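Local coordinates for protein 3,6-diketocamphane 1,6-monooxygenase (Pseudomonas putida, PDB 4UWM) that catalyses the FMNH2- and oxygen-dependent Baeyer-Villiger conversion of a diketocamphane to its lactone, a step in the degradation of (-)-camphor, at residues A[3-8]-A[364-369]; A[19-24]-A[350-355]; A[83-88]-A[144-149]; A[333-336]-A[340-343]. All blocks are in the same frame, centred on the assembly; numbering follows the deposited sequence. Where two conformers were deposited one is given.

Interaction 1. Residues A[3-8]-A[364-369]; sequences METGLI and LISKEV
T5 is the strand residue that meets the helix here, and its two branches divide the work. The methyl CG2 abuts the branch methyl of I365, with T5 CG2 and I365 CG2 3.7 Å apart, and the two side chains cross at about a right angle. The hydroxyl meets backbone instead: T5 OG1 lies 3.4 Å from S366 CA. The T5 torsion makes this split, since chi1 of -54° sets OG1 anti to its own carbonyl carbon and CG2 anti to the backbone N. No direct hydrogen bond joins the segments, but one water does: it sits 2.7 Å from T5 OG1 and donates to S366 O at 2.9 Å, so a buried hydroxyl and a helix carbonyl are served together. This is the TIM-barrel layout of the luciferase-like monooxygenases, in which the first strand, 4-9, has the last helix, 356-369, against its outer side, while I8, further along that strand, lines the FMN pocket. The helix widens into a pi-type turn at 365-369, where L364 O accepts from both E368 N (2.8 Å) and V369 N (2.9 Å). Further out, S366 OG bonds to V36 O, and I365 also rests on V259 and C261 of strand 254-261. Backbone bonds from T5 to D39 and from G6 to L344 fix the strand between its parallel partners.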
loop_
_atom_site.group_PDB
_atom_site.type_symbol
_atom_site.label_atom_id
_atom_site.label_comp_id
_atom_site.label_asym_id
_atom_site.label_seq_id
_atom_site.Cartn_x
_atom_site.Cartn_y
_atom_site.Cartn_z
ATOM N N MET A 3 -8.517 -23.796 -19.926
ATOM C CA MET A 3 -8.092 -23.571 -18.542
ATOM C C MET A 3 -7.045 -22.453 -18.558
ATOM O O MET A 3 -6.157 -22.446 -19.423
ATOM C CB MET A 3 -7.490 -24.853 -17.963
ATOM C CG MET A 3 -7.063 -24.775 -16.503
ATOM S SD MET A 3 -5.925 -26.081 -16.014
ATOM C CE MET A 3 -4.480 -25.643 -16.986
ATOM N N GLU A 4 -7.169 -21.500 -17.630
ATOM C CA GLU A 4 -6.219 -20.385 -17.564
ATOM C C GLU A 4 -5.003 -20.758 -16.726
ATOM O O GLU A 4 -5.087 -21.669 -15.889
ATOM C CB GLU A 4 -6.887 -19.132 -16.987
ATOM C CG GLU A 4 -7.974 -18.510 -17.843
ATOM C CD GLU A 4 -7.457 -17.816 -19.104
ATOM O OE1 GLU A 4 -6.234 -17.667 -19.283
ATOM O OE2 GLU A 4 -8.287 -17.404 -19.934
ATOM N N THR A 5 -3.881 -20.062 -16.959
ATOM C CA THR A 5 -2.714 -20.158 -16.083
ATOM C C THR A 5 -2.709 -18.958 -15.106
ATOM O O THR A 5 -2.942 -17.817 -15.516
ATOM C CB THR A 5 -1.382 -20.195 -16.874
ATOM O OG1 THR A 5 -1.430 -21.250 -17.838
ATOM C CG2 THR A 5 -0.181 -20.481 -15.943
ATOM N N GLY A 6 -2.467 -19.243 -13.826
ATOM C CA GLY A 6 -2.294 -18.206 -12.797
ATOM C C GLY A 6 -0.996 -18.381 -12.031
ATOM O O GLY A 6 -0.356 -19.439 -12.102
ATOM N N LEU A 7 -0.583 -17.329 -11.324
ATOM C CA LEU A 7 0.596 -17.397 -10.473
ATOM C C LEU A 7 0.149 -17.076 -9.057
ATOM O O LEU A 7 -0.676 -16.187 -8.865
ATOM C CB LEU A 7 1.640 -16.396 -10.975
ATOM C CG LEU A 7 3.069 -16.455 -10.443
ATOM C CD1 LEU A 7 3.801 -17.733 -10.885
ATOM C CD2 LEU A 7 3.821 -15.214 -10.886
ATOM N N ILE A 8 0.605 -17.858 -8.079
ATOM C CA ILE A 8 0.418 -17.495 -6.686
ATOM C C ILE A 8 1.785 -17.232 -6.026
ATOM O O ILE A 8 2.690 -18.060 -6.078
ATOM C CB ILE A 8 -0.523 -18.438 -5.885
ATOM C CG1 ILE A 8 -0.726 -17.891 -4.452
ATOM C CG2 ILE A 8 -0.037 -19.886 -5.881
ATOM C CD1 ILE A 8 -1.917 -18.456 -3.718
ATOM N N LEU A 364 6.136 -22.228 -20.960
ATOM C CA LEU A 364 5.681 -23.520 -21.470
ATOM C C LEU A 364 4.281 -23.879 -20.971
ATOM O O LEU A 364 3.426 -24.311 -21.754
ATOM C CB LEU A 364 6.672 -24.630 -21.122
ATOM C CG LEU A 364 7.996 -24.611 -21.890
ATOM C CD1 LEU A 364 8.913 -25.709 -21.373
ATOM C CD2 LEU A 364 7.775 -24.738 -23.394
ATOM N N ILE A 365 4.054 -23.673 -19.673
ATOM C CA ILE A 365 2.761 -23.931 -19.045
ATOM C C ILE A 365 1.676 -23.071 -19.694
ATOM O O ILE A 365 0.637 -23.583 -20.125
ATOM C CB ILE A 365 2.820 -23.691 -17.521
ATOM C CG1 ILE A 365 3.734 -24.722 -16.852
ATOM C CG2 ILE A 365 1.425 -23.722 -16.901
ATOM C CD1 ILE A 365 4.371 -24.242 -15.561
ATOM N N SER A 366 1.944 -21.774 -19.806
ATOM C CA SER A 366 0.952 -20.800 -20.264
ATOM C C SER A 366 0.632 -20.907 -21.761
ATOM O O SER A 366 -0.539 -20.794 -22.151
ATOM C CB SER A 366 1.424 -19.378 -19.921
ATOM O OG SER A 366 0.547 -18.394 -20.438
ATOM N N LYS A 367 1.673 -21.116 -22.578
ATOM C CA LYS A 367 1.536 -21.162 -24.039
ATOM C C LYS A 367 1.338 -22.567 -24.628
ATOM O O LYS A 367 0.606 -22.730 -25.605
ATOM C CB LYS A 367 2.741 -20.495 -24.712
ATOM C CG LYS A 367 2.751 -18.980 -24.628
ATOM C CD LYS A 367 4.029 -18.408 -25.217
ATOM C CE LYS A 367 3.975 -16.889 -25.279
ATOM N NZ LYS A 367 5.297 -16.298 -25.623
ATOM N N GLU A 368 1.992 -23.575 -24.044
ATOM C CA GLU A 368 1.999 -24.932 -24.611
ATOM C C GLU A 368 1.142 -25.946 -23.856
ATOM O O GLU A 368 0.619 -26.884 -24.453
ATOM C CB GLU A 368 3.432 -25.467 -24.736
ATOM C CG GLU A 368 4.272 -24.778 -25.804
ATOM C CD GLU A 368 5.531 -25.552 -26.162
ATOM O OE1 GLU A 368 5.545 -26.796 -26.012
ATOM O OE2 GLU A 368 6.510 -24.915 -26.603
ATOM N N VAL A 369 1.004 -25.773 -22.544
ATOM C CA VAL A 369 0.238 -26.745 -21.761
ATOM C C VAL A 369 -1.233 -26.348 -21.618
ATOM O O VAL A 369 -2.130 -27.064 -22.082
ATOM C CB VAL A 369 0.874 -27.039 -20.378
ATOM C CG1 VAL A 369 -0.015 -27.967 -19.561
ATOM C CG2 VAL A 369 2.254 -27.652 -20.530
HETATM O O HOH W 1 -2.571 -20.314 -20.125
#

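Interaction 2. Residues A[19-24]-A[350-355]; sequences ARQTFD and DYYDDP
Y352 reaches from the surface loop between strand 343-347 and helix 356-369 to helix 19-35, the first outer helix of the barrel, and meets it through hydroxyl, rim and one face. The polar part is a single hydrogen bond: Y352 OH donates to D24 OD2 at 2.6 Å, using the anti lone pair of that oxygen. The carboxylate stands almost upright to the ring, planes 84° apart, with OD2 at the ring edge. The same OD2 forms a salt bridge with K28. The apolar part falls to Q21, whose aliphatic stem runs across the rim, Q21 CB 3.7 Å from Y352 CE2. Its amide OE1 accepts from S18 N. Over one face, offset toward the rim, Q21 O lies 3.8 Å above the plane of the Y352 ring. Salt bridges from D350 to R17 and from D353 to R14 and R17, arginines just ahead of helix 19-35, tie down the turn that carries the tyrosine. A phenylalanine here would probably keep the packing on Q21 but leave D24 without its hydroxyl donor and the loop less firmly pinned. With lysine and phenol both at OD2, the negative charge of D24 is likely to be well stabilised, and the phenol oxygen correspondingly polarised.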
loop_
_atom_site.group_PDB
_atom_site.type_symbol
_atom_site.label_atom_id
_atom_site.label_comp_id
_atom_site.label_asym_id
_atom_site.label_seq_id
_atom_site.Cartn_x
_atom_site.Cartn_y
_atom_site.Cartn_z
ATOM N N ALA A 19 13.878 -7.235 2.235
ATOM C CA ALA A 19 12.611 -6.686 1.735
ATOM C C ALA A 19 12.782 -6.152 0.311
ATOM O O ALA A 19 11.942 -6.398 -0.551
ATOM C CB ALA A 19 12.084 -5.614 2.679
ATOM N N ARG A 20 13.899 -5.461 0.025
ATOM C CA ARG A 20 14.092 -4.950 -1.331
ATOM C C ARG A 20 14.173 -6.047 -2.394
ATOM O O ARG A 20 13.589 -5.911 -3.472
ATOM C CB ARG A 20 15.297 -3.988 -1.424
ATOM C CG ARG A 20 15.372 -3.236 -2.747
ATOM C CD ARG A 20 16.653 -2.396 -2.817
ATOM N NE ARG A 20 16.551 -1.364 -3.846
ATOM C CZ ARG A 20 16.715 -1.580 -5.149
ATOM N NH1 ARG A 20 17.006 -2.793 -5.599
ATOM N NH2 ARG A 20 16.592 -0.578 -6.007
ATOM N N GLN A 21 14.897 -7.125 -2.095
ATOM C CA GLN A 21 15.037 -8.241 -3.033
ATOM C C GLN A 21 13.681 -8.915 -3.271
ATOM O O GLN A 21 13.349 -9.274 -4.392
ATOM C CB GLN A 21 16.024 -9.279 -2.488
ATOM C CG GLN A 21 17.498 -8.863 -2.501
ATOM C CD GLN A 21 18.359 -9.876 -1.751
ATOM O OE1 GLN A 21 18.017 -10.341 -0.651
ATOM N NE2 GLN A 21 19.481 -10.236 -2.357
ATOM N N THR A 22 12.911 -9.084 -2.205
ATOM C CA THR A 22 11.603 -9.736 -2.294
ATOM C C THR A 22 10.691 -8.911 -3.200
ATOM O O THR A 22 9.987 -9.448 -4.063
ATOM C CB THR A 22 11.006 -9.879 -0.874
ATOM O OG1 THR A 22 11.865 -10.713 -0.100
ATOM C CG2 THR A 22 9.597 -10.482 -0.877
ATOM N N PHE A 23 10.685 -7.606 -2.958
ATOM C CA PHE A 23 9.851 -6.653 -3.708
ATOM C C PHE A 23 10.249 -6.630 -5.189
ATOM O O PHE A 23 9.391 -6.737 -6.077
ATOM C CB PHE A 23 9.916 -5.271 -3.041
ATOM C CG PHE A 23 8.721 -4.386 -3.331
ATOM C CD1 PHE A 23 7.482 -4.674 -2.767
ATOM C CD2 PHE A 23 8.851 -3.250 -4.148
ATOM C CE1 PHE A 23 6.385 -3.848 -3.005
ATOM C CE2 PHE A 23 7.764 -2.428 -4.400
ATOM C CZ PHE A 23 6.520 -2.741 -3.833
ATOM N N ASP A 24 11.558 -6.586 -5.454
ATOM C CA ASP A 24 12.096 -6.657 -6.820
ATOM C C ASP A 24 11.676 -7.941 -7.552
ATOM O O ASP A 24 11.192 -7.887 -8.690
ATOM C CB ASP A 24 13.635 -6.504 -6.786
ATOM C CG ASP A 24 14.236 -6.194 -8.170
ATOM O OD1 ASP A 24 13.597 -5.505 -9.000
ATOM O OD2 ASP A 24 15.371 -6.642 -8.411
ATOM N N ASP A 350 11.505 -19.218 -5.076
ATOM C CA ASP A 350 12.575 -18.231 -5.056
ATOM C C ASP A 350 13.632 -18.513 -6.138
ATOM O O ASP A 350 14.671 -19.119 -5.854
ATOM C CB ASP A 350 13.223 -18.159 -3.670
ATOM C CG ASP A 350 14.193 -16.999 -3.534
ATOM O OD1 ASP A 350 14.558 -16.387 -4.542
ATOM O OD2 ASP A 350 14.587 -16.708 -2.406
ATOM N N TYR A 351 13.338 -18.040 -7.347
ATOM C CA TYR A 351 14.224 -18.098 -8.509
ATOM C C TYR A 351 14.841 -16.749 -8.846
ATOM O O TYR A 351 15.336 -16.520 -9.967
ATOM C CB TYR A 351 13.442 -18.594 -9.715
ATOM C CG TYR A 351 13.449 -20.087 -9.868
ATOM C CD1 TYR A 351 14.514 -20.741 -10.507
ATOM C CD2 TYR A 351 12.388 -20.854 -9.400
ATOM C CE1 TYR A 351 14.515 -22.123 -10.663
ATOM C CE2 TYR A 351 12.379 -22.232 -9.551
ATOM C CZ TYR A 351 13.439 -22.857 -10.191
ATOM O OH TYR A 351 13.414 -24.217 -10.325
ATOM N N TYR A 352 14.831 -15.858 -7.863
ATOM C CA TYR A 352 15.295 -14.500 -8.059
ATOM C C TYR A 352 16.750 -14.440 -8.565
ATOM O O TYR A 352 17.059 -13.586 -9.396
ATOM C CB TYR A 352 15.203 -13.735 -6.750
ATOM C CG TYR A 352 15.600 -12.279 -6.816
ATOM C CD1 TYR A 352 15.029 -11.407 -7.746
ATOM C CD2 TYR A 352 16.526 -11.764 -5.917
ATOM C CE1 TYR A 352 15.368 -10.062 -7.774
ATOM C CE2 TYR A 352 16.875 -10.426 -5.946
ATOM C CZ TYR A 352 16.280 -9.579 -6.859
ATOM O OH TYR A 352 16.624 -8.245 -6.858
ATOM N N ASP A 353 17.614 -15.332 -8.066
ATOM C CA ASP A 353 19.054 -15.341 -8.494
ATOM C C ASP A 353 19.286 -15.771 -9.930
ATOM O O ASP A 353 20.244 -15.320 -10.566
ATOM C CB ASP A 353 19.918 -16.205 -7.580
ATOM C CG ASP A 353 20.117 -15.597 -6.210
ATOM O OD1 ASP A 353 19.968 -14.370 -6.070
ATOM O OD2 ASP A 353 20.452 -16.344 -5.269
ATOM N N ASP A 354 18.426 -16.638 -10.447
ATOM C CA ASP A 354 18.651 -17.250 -11.726
ATOM C C ASP A 354 17.303 -17.672 -12.299
ATOM O O ASP A 354 16.942 -18.843 -12.257
ATOM C CB ASP A 354 19.623 -18.432 -11.521
ATOM C CG ASP A 354 20.011 -19.133 -12.801
ATOM O OD1 ASP A 354 19.831 -18.582 -13.910
ATOM O OD2 ASP A 354 20.510 -20.271 -12.673
ATOM N N PRO A 355 16.544 -16.702 -12.834
ATOM C CA PRO A 355 15.155 -17.003 -13.210
ATOM C C PRO A 355 14.911 -17.658 -14.560
ATOM O O PRO A 355 13.796 -18.123 -14.796
ATOM C CB PRO A 355 14.470 -15.635 -13.164
ATOM C CG PRO A 355 15.567 -14.662 -13.379
ATOM C CD PRO A 355 16.797 -15.251 -12.758
#

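Interaction 3. Residues A[83-88]-A[144-149]; sequences QHPAKL and RESLFI
P85, the residue that packs on S146 and I149, also covers one face of its neighbour's ring: P85 CD lies 3.5 Å above the imidazole plane of H84, toward the rim. At the edge of that ring is A86 CA, and W166 meets it edge-to-face. H84 is the N-cap of helix 85-98, and its ND1 accepts from A86 N at 3.1 Å; the donor is tilted 22° from the ring plane and the N-H...N angle is a bent 143°. NE2 bonds to D167 O, so both nitrogens are engaged and the imidazole is held against rotation.

Across the contact the proline ring packs between S146 and I149. P85 CB touches the branch methyl of I149, CG2, at 3.7 Å, a methyl brought forward by a chi1 of -64° that sets it anti to the backbone N. On its S146 side P85 CB is also 3.7 Å from S146 OG, and P85 CG lies 3.9 Å from S146 CA. The serine hydroxyl finds its polar partner in a water, 2.8 Å from S146 OG, which donates to Q83 O and so bridges the loop and the second helix.

K87 and Q83 touch Q83 and K87 of the second subunit, which places the start of this helix at the dimer interface. The arrangement is that of adjacent outer helices in a TIM barrel: helix 85-98 follows strand 72-79, and helix 139-155 comes after the next strand, 105-108.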
loop_
_atom_site.group_PDB
_atom_site.type_symbol
_atom_site.label_atom_id
_atom_site.label_comp_id
_atom_site.label_asym_id
_atom_site.label_seq_id
_atom_site.Cartn_x
_atom_site.Cartn_y
_atom_site.Cartn_z
ATOM N N GLN A 83 -7.379 -4.938 10.090
ATOM C CA GLN A 83 -7.477 -3.585 9.511
ATOM C C GLN A 83 -8.824 -2.967 9.837
ATOM O O GLN A 83 -9.824 -3.703 9.929
ATOM C CB GLN A 83 -7.416 -3.645 7.964
ATOM C CG GLN A 83 -6.233 -4.379 7.373
ATOM C CD GLN A 83 -5.902 -3.928 5.957
ATOM O OE1 GLN A 83 -5.387 -4.703 5.144
ATOM N NE2 GLN A 83 -6.173 -2.669 5.668
ATOM N N HIS A 84 -8.873 -1.638 9.933
ATOM C CA HIS A 84 -10.161 -0.952 9.930
ATOM C C HIS A 84 -10.818 -1.147 8.573
ATOM O O HIS A 84 -10.209 -0.853 7.546
ATOM C CB HIS A 84 -10.015 0.548 10.227
ATOM C CG HIS A 84 -11.317 1.169 10.598
ATOM N ND1 HIS A 84 -12.284 1.464 9.665
ATOM C CD2 HIS A 84 -11.875 1.403 11.812
ATOM C CE1 HIS A 84 -13.363 1.920 10.281
ATOM N NE2 HIS A 84 -13.139 1.895 11.584
ATOM N N PRO A 85 -12.077 -1.634 8.545
ATOM C CA PRO A 85 -12.740 -1.943 7.283
ATOM C C PRO A 85 -12.983 -0.760 6.360
ATOM O O PRO A 85 -13.047 -0.961 5.159
ATOM C CB PRO A 85 -14.110 -2.534 7.723
ATOM C CG PRO A 85 -13.890 -2.977 9.124
ATOM C CD PRO A 85 -12.878 -2.061 9.710
ATOM N N ALA A 86 -13.209 0.447 6.893
ATOM C CA ALA A 86 -13.351 1.623 6.013
ATOM C C ALA A 86 -12.022 1.979 5.315
ATOM O O ALA A 86 -12.009 2.306 4.143
ATOM C CB ALA A 86 -13.877 2.846 6.782
ATOM N N LYS A 87 -10.938 1.951 6.063
ATOM C CA LYS A 87 -9.594 2.175 5.480
ATOM C C LYS A 87 -9.301 1.137 4.382
ATOM O O LYS A 87 -8.816 1.480 3.304
ATOM C CB LYS A 87 -8.543 2.111 6.590
ATOM C CG LYS A 87 -7.124 2.533 6.195
ATOM C CD LYS A 87 -7.093 4.053 5.965
ATOM C CE LYS A 87 -5.708 4.566 5.655
ATOM N NZ LYS A 87 -5.302 4.015 4.332
ATOM N N LEU A 88 -9.556 -0.130 4.690
ATOM C CA LEU A 88 -9.337 -1.225 3.736
ATOM C C LEU A 88 -10.251 -1.101 2.506
ATOM O O LEU A 88 -9.804 -1.179 1.349
ATOM C CB LEU A 88 -9.479 -2.589 4.457
ATOM C CG LEU A 88 -9.308 -3.858 3.603
ATOM C CD1 LEU A 88 -7.991 -3.820 2.801
ATOM C CD2 LEU A 88 -9.388 -5.100 4.485
ATOM N N ARG A 144 -16.852 -11.428 8.978
ATOM C CA ARG A 144 -18.230 -11.105 8.598
ATOM C C ARG A 144 -18.569 -9.619 8.770
ATOM O O ARG A 144 -19.158 -9.007 7.894
ATOM C CB ARG A 144 -19.204 -11.963 9.421
ATOM C CG ARG A 144 -20.500 -12.314 8.716
ATOM C CD ARG A 144 -21.329 -13.278 9.557
ATOM N NE ARG A 144 -20.538 -14.396 10.076
ATOM C CZ ARG A 144 -20.334 -14.640 11.368
ATOM N NH1 ARG A 144 -20.866 -13.852 12.295
ATOM N NH2 ARG A 144 -19.602 -15.681 11.735
ATOM N N GLU A 145 -18.211 -9.055 9.917
ATOM C CA GLU A 145 -18.521 -7.653 10.201
ATOM C C GLU A 145 -17.734 -6.745 9.264
ATOM O O GLU A 145 -18.269 -5.766 8.753
ATOM C CB GLU A 145 -18.251 -7.293 11.672
ATOM C CG GLU A 145 -18.689 -5.876 12.073
ATOM C CD GLU A 145 -18.422 -5.568 13.535
ATOM O OE1 GLU A 145 -18.660 -6.431 14.388
ATOM O OE2 GLU A 145 -17.966 -4.464 13.854
ATOM N N SER A 146 -16.462 -7.077 9.029
ATOM C CA SER A 146 -15.661 -6.252 8.114
ATOM C C SER A 146 -16.285 -6.241 6.725
ATOM O O SER A 146 -16.483 -5.190 6.126
ATOM C CB SER A 146 -14.198 -6.729 8.043
ATOM O OG SER A 146 -13.590 -6.145 6.892
ATOM N N LEU A 147 -16.609 -7.416 6.204
ATOM C CA LEU A 147 -17.172 -7.500 4.860
ATOM C C LEU A 147 -18.514 -6.751 4.789
ATOM O O LEU A 147 -18.791 -6.054 3.816
ATOM C CB LEU A 147 -17.366 -8.970 4.469
ATOM C CG LEU A 147 -18.015 -9.275 3.120
ATOM C CD1 LEU A 147 -17.225 -8.666 1.963
ATOM C CD2 LEU A 147 -18.115 -10.781 2.977
ATOM N N PHE A 148 -19.327 -6.900 5.830
ATOM C CA PHE A 148 -20.607 -6.164 5.932
ATOM C C PHE A 148 -20.358 -4.672 5.744
ATOM O O PHE A 148 -21.000 -4.044 4.905
ATOM C CB PHE A 148 -21.282 -6.448 7.276
ATOM C CG PHE A 148 -22.504 -5.593 7.547
ATOM C CD1 PHE A 148 -23.732 -5.903 6.975
ATOM C CD2 PHE A 148 -22.416 -4.487 8.382
ATOM C CE1 PHE A 148 -24.855 -5.132 7.232
ATOM C CE2 PHE A 148 -23.537 -3.699 8.640
ATOM C CZ PHE A 148 -24.760 -4.031 8.067
ATOM N N ILE A 149 -19.399 -4.122 6.503
ATOM C CA ILE A 149 -19.005 -2.703 6.394
ATOM C C ILE A 149 -18.444 -2.320 5.026
ATOM O O ILE A 149 -18.889 -1.334 4.425
ATOM C CB ILE A 149 -18.012 -2.304 7.529
ATOM C CG1 ILE A 149 -18.711 -2.422 8.888
ATOM C CG2 ILE A 149 -17.428 -0.908 7.305
ATOM C CD1 ILE A 149 -17.791 -2.443 10.109
HETATM O O HOH W 2 -11.162 -5.133 7.923
#

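Interaction 4. Residues A[333-336]-A[340-343]; sequences ALFE and GWGT
F335 lays one face of its ring over G340 and turns an edge into W341. G340 CA sits 3.5 Å from the F335 ring centroid and 4° off the normal, a CH-pi contact close to dead centre. Toward the indole the geometry is T-shaped: the planes of F335 and the six-membered ring of W341 stand at 68°, their centroids 4.8 Å apart. The touching atom is F335 CE1, poised over the W341 face and 3.6 Å from W341 CE2. L334 comes at the indole's edge, with L334 CD1 3.9 Å from W341 CH2. A chi1 of 54° places W341 CG between its backbone N and carbonyl carbon, folding the indole back over the phenylalanine. A side chain at G340 would collide with the F335 ring, and the backbone angles there admit little but glycine. T338 OG1 bonds both L334 O and G340 N, bracing the turn from helix 324-338 into strand 343-347, an alpha-to-beta connection of the barrel. An alanine in place of F335 would probably open a gap beneath the indole and strip G340 of its aromatic cover. The contact is thus held by aromatic, CH-pi and apolar contacts, while W341 O, 3.4 Å from F335 CZ, is buried with no hydrogen-bonding partner, a likely energetic cost.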
loop_
_atom_site.group_PDB
_atom_site.type_symbol
_atom_site.label_atom_id
_atom_site.label_comp_id
_atom_site.label_asym_id
_atom_site.label_seq_id
_atom_site.Cartn_x
_atom_site.Cartn_y
_atom_site.Cartn_z
ATOM N N ALA A 333 -5.620 -36.447 -16.643
ATOM C CA ALA A 333 -5.930 -37.454 -15.629
ATOM C C ALA A 333 -6.662 -36.857 -14.427
ATOM O O ALA A 333 -7.658 -37.416 -13.966
ATOM C CB ALA A 333 -4.672 -38.186 -15.182
ATOM N N LEU A 334 -6.181 -35.715 -13.929
ATOM C CA LEU A 334 -6.842 -35.035 -12.812
ATOM C C LEU A 334 -8.227 -34.557 -13.187
ATOM O O LEU A 334 -9.165 -34.700 -12.397
ATOM C CB LEU A 334 -6.008 -33.859 -12.295
ATOM C CG LEU A 334 -4.765 -34.234 -11.504
ATOM C CD1 LEU A 334 -3.786 -33.073 -11.508
ATOM C CD2 LEU A 334 -5.152 -34.637 -10.089
ATOM N N PHE A 335 -8.346 -33.995 -14.390
ATOM C CA PHE A 335 -9.623 -33.506 -14.912
ATOM C C PHE A 335 -10.654 -34.618 -15.041
ATOM O O PHE A 335 -11.814 -34.435 -14.664
ATOM C CB PHE A 335 -9.428 -32.797 -16.249
ATOM C CG PHE A 335 -9.242 -31.302 -16.128
ATOM C CD1 PHE A 335 -8.276 -30.765 -15.277
ATOM C CD2 PHE A 335 -10.022 -30.430 -16.882
ATOM C CE1 PHE A 335 -8.105 -29.394 -15.174
ATOM C CE2 PHE A 335 -9.853 -29.059 -16.785
ATOM C CZ PHE A 335 -8.890 -28.542 -15.932
ATOM N N GLU A 336 -10.225 -35.763 -15.572
ATOM C CA GLU A 336 -11.095 -36.935 -15.657
ATOM C C GLU A 336 -11.497 -37.415 -14.266
ATOM O O GLU A 336 -12.640 -37.814 -14.048
ATOM C CB GLU A 336 -10.425 -38.064 -16.443
ATOM C CG GLU A 336 -10.537 -37.917 -17.952
ATOM C CD GLU A 336 -11.955 -37.619 -18.405
ATOM O OE1 GLU A 336 -12.519 -36.597 -17.965
ATOM O OE2 GLU A 336 -12.504 -38.404 -19.204
ATOM N N GLY A 340 -12.240 -31.156 -13.034
ATOM C CA GLY A 340 -11.373 -30.035 -13.413
ATOM C C GLY A 340 -11.611 -28.726 -12.665
ATOM O O GLY A 340 -12.280 -28.693 -11.625
ATOM N N TRP A 341 -11.050 -27.648 -13.210
ATOM C CA TRP A 341 -11.077 -26.317 -12.591
ATOM C C TRP A 341 -10.794 -25.295 -13.670
ATOM O O TRP A 341 -10.352 -25.649 -14.762
ATOM C CB TRP A 341 -10.013 -26.207 -11.486
ATOM C CG TRP A 341 -8.614 -26.565 -11.959
ATOM C CD1 TRP A 341 -7.761 -25.774 -12.682
ATOM C CD2 TRP A 341 -7.938 -27.815 -11.773
ATOM N NE1 TRP A 341 -6.597 -26.452 -12.948
ATOM C CE2 TRP A 341 -6.673 -27.702 -12.395
ATOM C CE3 TRP A 341 -8.276 -29.022 -11.143
ATOM C CZ2 TRP A 341 -5.748 -28.747 -12.406
ATOM C CZ3 TRP A 341 -7.348 -30.059 -11.147
ATOM C CH2 TRP A 341 -6.103 -29.915 -11.775
ATOM N N GLY A 342 -11.034 -24.024 -13.362
ATOM C CA GLY A 342 -10.818 -22.966 -14.332
ATOM C C GLY A 342 -9.405 -22.399 -14.430
ATOM O O GLY A 342 -8.987 -21.987 -15.511
ATOM N N THR A 343 -8.684 -22.332 -13.304
ATOM C CA THR A 343 -7.330 -21.736 -13.304
ATOM C C THR A 343 -6.344 -22.627 -12.585
ATOM O O THR A 343 -6.581 -23.051 -11.437
ATOM C CB THR A 343 -7.287 -20.310 -12.661
ATOM O OG1 THR A 343 -8.152 -19.421 -13.375
ATOM C CG2 THR A 343 -5.871 -19.730 -12.724
#

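In the fold
From the N terminus, strand 4-9 opens interaction 1, which closes only at helix 356-369 and so brings the first strand of the barrel against its last helix. Helix 19-35, next in the chain, opens interaction 2; it closes in the loop before that last helix and lies within the span of interaction 1. Interactions 3 and 4 follow in series inside both: the first joins helices 85-98 and 139-155 on the outside of the barrel, the second is a short turn from helix 324-338 into strand 343-347. None cross. Interactions 1 and 4 touch, E4 N lying 2.8 Å from G342 O, whereas interaction 3 is on the other side of the chain's centre. Interactions 2 and 3 both reach the second subunit.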